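Local coordinates for serine Recombinase (Sulfolobus solfataricus, PDB 3LHF), which probably binds DNA and carries out strand exchange during transposon mobility, this chain being its resolvase-type catalytic domain, at residues D[50-53]-D[54-58]; D[68-71]-D[72-75]. The protein carries 1 engineered substitution. All blocks are in the same frame, centred on the assembly; numbering follows the deposited sequence.

In the fold
Contact 1 (50-53 with 54-58) and contact 2 (68-71 with 72-75) are both local, following each other along the chain; their centres lie about 14 Å apart. Strand 63-68 of the parallel sheet leads along the chain from contact 1 into contact 2. They meet through the F51 ring: its CE1 is 3.7 Å from L74 O, and its CZ is 4.2 Å from V75 CG1. R48 ties the same place together, making a cation-pi contact with F51 and a hydrogen bond to L74 O. Contact 1 faces the second subunit, whereas no other chain touches contact 2. The arginine-rich sequence around contact 2 is consistent with the active-site arginine signature of serine recombinases.

Contact 1 of 2, residues D[50-53]-D[54-58]; sequences GFLK and LLRMI
The R56 guanidinium lies over L52, whose CB sits 4.0 Å above one face, offset toward the rim; its nearest guanidinium atom is NH1, and the CB-to-NH1 distance is 4.1 Å. It is a van der Waals contact of a methylene carbon with the guanidinium face, not a polar bond. The polar end turns to the second subunit, where NH2 forms a salt bridge with E84, a residue that also packs on L52 and L55. The F51 ring is engaged outside this turn: it takes a cation-pi contact from R48 and packs on Y7 and D39, and on I81 of the second subunit.

Helix 49-58 holds the geometry through successive i-to-i+4 bonds. L55 N donates to F51 O at 2.8 Å with an N-H...O angle of 166°. At the next step R56 N reaches L52 O at 2.7 Å, but more bent, at 145°. The R56 chain also folds over that carbonyl, with CD 3.3 Å from L52 O; chi1 of -117° is far from a staggered value and carries the chain back across L52. On another side of the helix K53 and M57 run alongside each other, pointing the same way, their closest atoms K53 CD and M57 SD at 4.0 Å; both also touch Q35 of strand 35-40.

L54 and I58 face the sheet at V66 of strand 63-68, while L52, L55 and R56 face the second subunit. R56, whose guanidinium meets only L52 CB within these two segments, is probably placed in part by E84 of the second subunit, which would also offset the nearby charge of K87 of that subunit.

Contact 2 of 2, residues D[68-71]-D[72-75]; sequences VAYP and DRLV
Y70 and R73 lie side by side and point the same way, with R73 CD 3.8 Å from Y70 CD2, at the edge of the ring and near its plane. The guanidinium itself stands nearly perpendicular to the ring, the planes 82° apart, so the aromatic face is not stacked on the charge. This is the loop where strand 63-68 of the parallel alpha/beta resolvase fold turns into the short helix 71-74.

Next to the ring, Y70 CB rests on D72 CB at 3.7 Å. The D72 carboxylate is carried round to the arginine, its CG opposite the backbone N across the first side-chain bond (chi1 -152°), and OD1 forms a salt bridge with R73 NH1 at 2.8 Å. E104 pairs with NH2, so two acids fix the rotation of the guanidinium; the weak, long ion pair of D72 OD2 with R76 lies farther out. A leucine in place of R73 would probably leave D72 and E104 without their shared cationic partner.

The backbone sets these positions. R73 N bonds Y70 O at 3.1 Å across a tight turn with P71 second, the donor standing well above the carbonyl plane. P71 O receives only weak bonds from L74 N and V75 N across these segments, so helix 71-74 is weakly bonded. Beyond the turn, R9 binds the carbonyl oxygens of D72 and R73, fastening it to strand 3-10. At the buried base, the V68 and L74 side chains cross at about a right angle, V68 CG1 meeting L74 CG at 4.0 Å.

Contact 1 of 2, residues D[50-53]-D[54-58]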
loop_
_atom_site.group_PDB
_atom_site.type_symbol
_atom_site.label_atom_id
_atom_site.label_comp_id
_atom_site.label_asym_id
_atom_site.label_seq_id
_atom_site.Cartn_x
_atom_site.Cartn_y
_atom_site.Cartn_z
ATOM N N GLY D 50 1.425 -7.173 14.954
ATOM C CA GLY D 50 1.306 -8.503 14.423
ATOM C C GLY D 50 1.743 -8.543 12.989
ATOM O O GLY D 50 2.399 -9.453 12.555
ATOM N N PHE D 51 1.353 -7.538 12.242
ATOM C CA PHE D 51 1.699 -7.491 10.851
ATOM C C PHE D 51 3.204 -7.396 10.627
ATOM O O PHE D 51 3.766 -8.135 9.859
ATOM C CB PHE D 51 0.982 -6.292 10.254
ATOM C CG PHE D 51 1.249 -6.086 8.830
ATOM C CD1 PHE D 51 0.621 -6.848 7.893
ATOM C CD2 PHE D 51 2.124 -5.136 8.429
ATOM C CE1 PHE D 51 0.868 -6.664 6.615
ATOM C CE2 PHE D 51 2.371 -4.953 7.154
ATOM C CZ PHE D 51 1.745 -5.712 6.234
ATOM N N LEU D 52 3.843 -6.470 11.312
ATOM C CA LEU D 52 5.268 -6.226 11.152
ATOM C C LEU D 52 6.099 -7.428 11.557
ATOM O O LEU D 52 7.104 -7.735 10.951
ATOM C CB LEU D 52 5.704 -4.983 11.911
ATOM C CG LEU D 52 5.306 -3.637 11.309
ATOM C CD1 LEU D 52 5.236 -2.582 12.345
ATOM C CD2 LEU D 52 6.202 -3.238 10.223
ATOM N N LYS D 53 5.653 -8.098 12.599
ATOM C CA LYS D 53 6.275 -9.307 13.024
ATOM C C LYS D 53 6.186 -10.379 11.973
ATOM O O LYS D 53 7.154 -11.011 11.669
ATOM C CB LYS D 53 5.590 -9.795 14.289
ATOM C CG LYS D 53 6.299 -10.889 15.000
ATOM C CD LYS D 53 5.485 -12.124 15.029
ATOM C CE LYS D 53 5.395 -12.721 16.412
ATOM N NZ LYS D 53 4.856 -14.089 16.367
ATOM N N LEU D 54 5.014 -10.580 11.417
ATOM C CA LEU D 54 4.857 -11.549 10.370
ATOM C C LEU D 54 5.699 -11.177 9.187
ATOM O O LEU D 54 6.391 -11.975 8.653
ATOM C CB LEU D 54 3.400 -11.574 9.929
ATOM C CG LEU D 54 3.017 -12.259 8.632
ATOM C CD1 LEU D 54 3.509 -13.640 8.567
ATOM C CD2 LEU D 54 1.547 -12.252 8.456
ATOM N N LEU D 55 5.629 -9.930 8.790
ATOM C CA LEU D 55 6.358 -9.483 7.645
ATOM C C LEU D 55 7.808 -9.699 7.946
ATOM O O LEU D 55 8.536 -10.186 7.121
ATOM C CB LEU D 55 6.097 -8.007 7.431
ATOM C CG LEU D 55 6.413 -7.359 6.096
ATOM C CD1 LEU D 55 7.695 -6.653 6.158
ATOM C CD2 LEU D 55 6.406 -8.314 4.950
ATOM N N ARG D 56 8.206 -9.369 9.162
ATOM C CA ARG D 56 9.577 -9.474 9.567
ATOM C C ARG D 56 10.008 -10.917 9.463
ATOM O O ARG D 56 11.069 -11.211 8.973
ATOM C CB ARG D 56 9.736 -8.961 10.996
ATOM C CG ARG D 56 10.608 -7.766 11.142
ATOM C CD ARG D 56 10.080 -6.792 12.144
ATOM N NE ARG D 56 10.273 -5.429 11.695
ATOM C CZ ARG D 56 9.935 -4.340 12.366
ATOM N NH1 ARG D 56 9.388 -4.420 13.546
ATOM N NH2 ARG D 56 10.148 -3.163 11.845
ATOM N N MET D 57 9.152 -11.827 9.874
ATOM C CA MET D 57 9.455 -13.229 9.764
ATOM C C MET D 57 9.645 -13.648 8.313
ATOM O O MET D 57 10.541 -14.400 7.999
ATOM C CB MET D 57 8.360 -14.061 10.412
ATOM C CG MET D 57 8.389 -14.088 11.910
ATOM S SD MET D 57 7.068 -14.983 12.703
ATOM C CE MET D 57 7.584 -16.636 12.504
ATOM N N ILE D 58 8.806 -13.161 7.418
ATOM C CA ILE D 58 8.876 -13.585 6.039
ATOM C C ILE D 58 10.210 -13.187 5.442
ATOM O O ILE D 58 10.779 -13.893 4.650
ATOM C CB ILE D 58 7.723 -13.066 5.209
ATOM C CG1 ILE D 58 6.417 -13.616 5.752
ATOM C CG2 ILE D 58 7.891 -13.479 3.779
ATOM C CD1 ILE D 58 5.393 -13.915 4.715
#

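Contact 2 of 2, residues D[68-71]-D[72-75]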
loop_
_atom_site.group_PDB
_atom_site.type_symbol
_atom_site.label_atom_id
_atom_site.label_comp_id
_atom_site.label_asym_id
_atom_site.label_seq_id
_atom_site.Cartn_x
_atom_site.Cartn_y
_atom_site.Cartn_z
ATOM N N VAL D 68 -4.872 -16.104 5.322
ATOM C CA VAL D 68 -5.825 -15.121 5.812
ATOM C C VAL D 68 -7.209 -15.351 5.254
ATOM O O VAL D 68 -7.358 -15.956 4.237
ATOM C CB VAL D 68 -5.421 -13.739 5.445
ATOM C CG1 VAL D 68 -4.135 -13.420 6.071
ATOM C CG2 VAL D 68 -5.367 -13.598 3.950
ATOM N N ALA D 69 -8.219 -14.926 5.981
ATOM C CA ALA D 69 -9.608 -15.067 5.572
ATOM C C ALA D 69 -10.053 -14.265 4.337
ATOM O O ALA D 69 -10.838 -14.730 3.559
ATOM C CB ALA D 69 -10.517 -14.814 6.727
ATOM N N TYR D 70 -9.555 -13.046 4.218
ATOM C CA TYR D 70 -9.734 -12.192 3.069
ATOM C C TYR D 70 -8.401 -11.519 2.809
ATOM O O TYR D 70 -7.597 -11.392 3.695
ATOM C CB TYR D 70 -10.771 -11.109 3.336
ATOM C CG TYR D 70 -12.089 -11.554 3.891
ATOM C CD1 TYR D 70 -13.006 -12.226 3.120
ATOM C CD2 TYR D 70 -12.431 -11.261 5.174
ATOM C CE1 TYR D 70 -14.201 -12.609 3.627
ATOM C CE2 TYR D 70 -13.615 -11.633 5.677
ATOM C CZ TYR D 70 -14.499 -12.307 4.909
ATOM O OH TYR D 70 -15.684 -12.675 5.456
ATOM N N PRO D 71 -8.179 -11.042 1.603
ATOM C CA PRO D 71 -6.955 -10.309 1.315
ATOM C C PRO D 71 -6.955 -9.012 2.098
ATOM O O PRO D 71 -5.940 -8.417 2.345
ATOM C CB PRO D 71 -7.057 -10.064 -0.167
ATOM C CG PRO D 71 -7.851 -11.135 -0.635
ATOM C CD PRO D 71 -8.878 -11.382 0.371
ATOM N N ASP D 72 -8.144 -8.646 2.525
ATOM C CA ASP D 72 -8.462 -7.437 3.236
ATOM C C ASP D 72 -7.665 -7.439 4.510
ATOM O O ASP D 72 -7.177 -6.441 4.971
ATOM C CB ASP D 72 -9.933 -7.558 3.621
ATOM C CG ASP D 72 -10.630 -6.248 3.758
ATOM O OD1 ASP D 72 -10.320 -5.480 4.649
ATOM O OD2 ASP D 72 -11.554 -6.008 3.002
ATOM N N ARG D 73 -7.569 -8.607 5.091
ATOM C CA ARG D 73 -7.009 -8.702 6.380
ATOM C C ARG D 73 -5.588 -8.222 6.312
ATOM O O ARG D 73 -5.161 -7.528 7.189
ATOM C CB ARG D 73 -7.061 -10.142 6.850
ATOM C CG ARG D 73 -8.308 -10.528 7.590
ATOM C CD ARG D 73 -9.480 -9.861 7.046
ATOM N NE ARG D 73 -10.104 -8.992 8.012
ATOM C CZ ARG D 73 -10.799 -7.918 7.697
ATOM N NH1 ARG D 73 -10.972 -7.591 6.447
ATOM N NH2 ARG D 73 -11.327 -7.178 8.638
ATOM N N LEU D 74 -4.834 -8.591 5.286
ATOM C CA LEU D 74 -3.478 -8.091 5.229
ATOM C C LEU D 74 -3.279 -6.612 4.954
ATOM O O LEU D 74 -2.664 -5.945 5.743
ATOM C CB LEU D 74 -2.699 -8.869 4.191
ATOM C CG LEU D 74 -2.260 -10.250 4.603
ATOM C CD1 LEU D 74 -1.642 -10.929 3.443
ATOM C CD2 LEU D 74 -1.318 -10.181 5.754
ATOM N N VAL D 75 -3.763 -6.115 3.827
ATOM C CA VAL D 75 -3.684 -4.690 3.525
ATOM C C VAL D 75 -4.792 -4.212 2.614
ATOM O O VAL D 75 -5.345 -4.987 1.867
ATOM C CB VAL D 75 -2.390 -4.352 2.825
ATOM C CG1 VAL D 75 -1.306 -4.070 3.809
ATOM C CG2 VAL D 75 -2.010 -5.443 1.881
#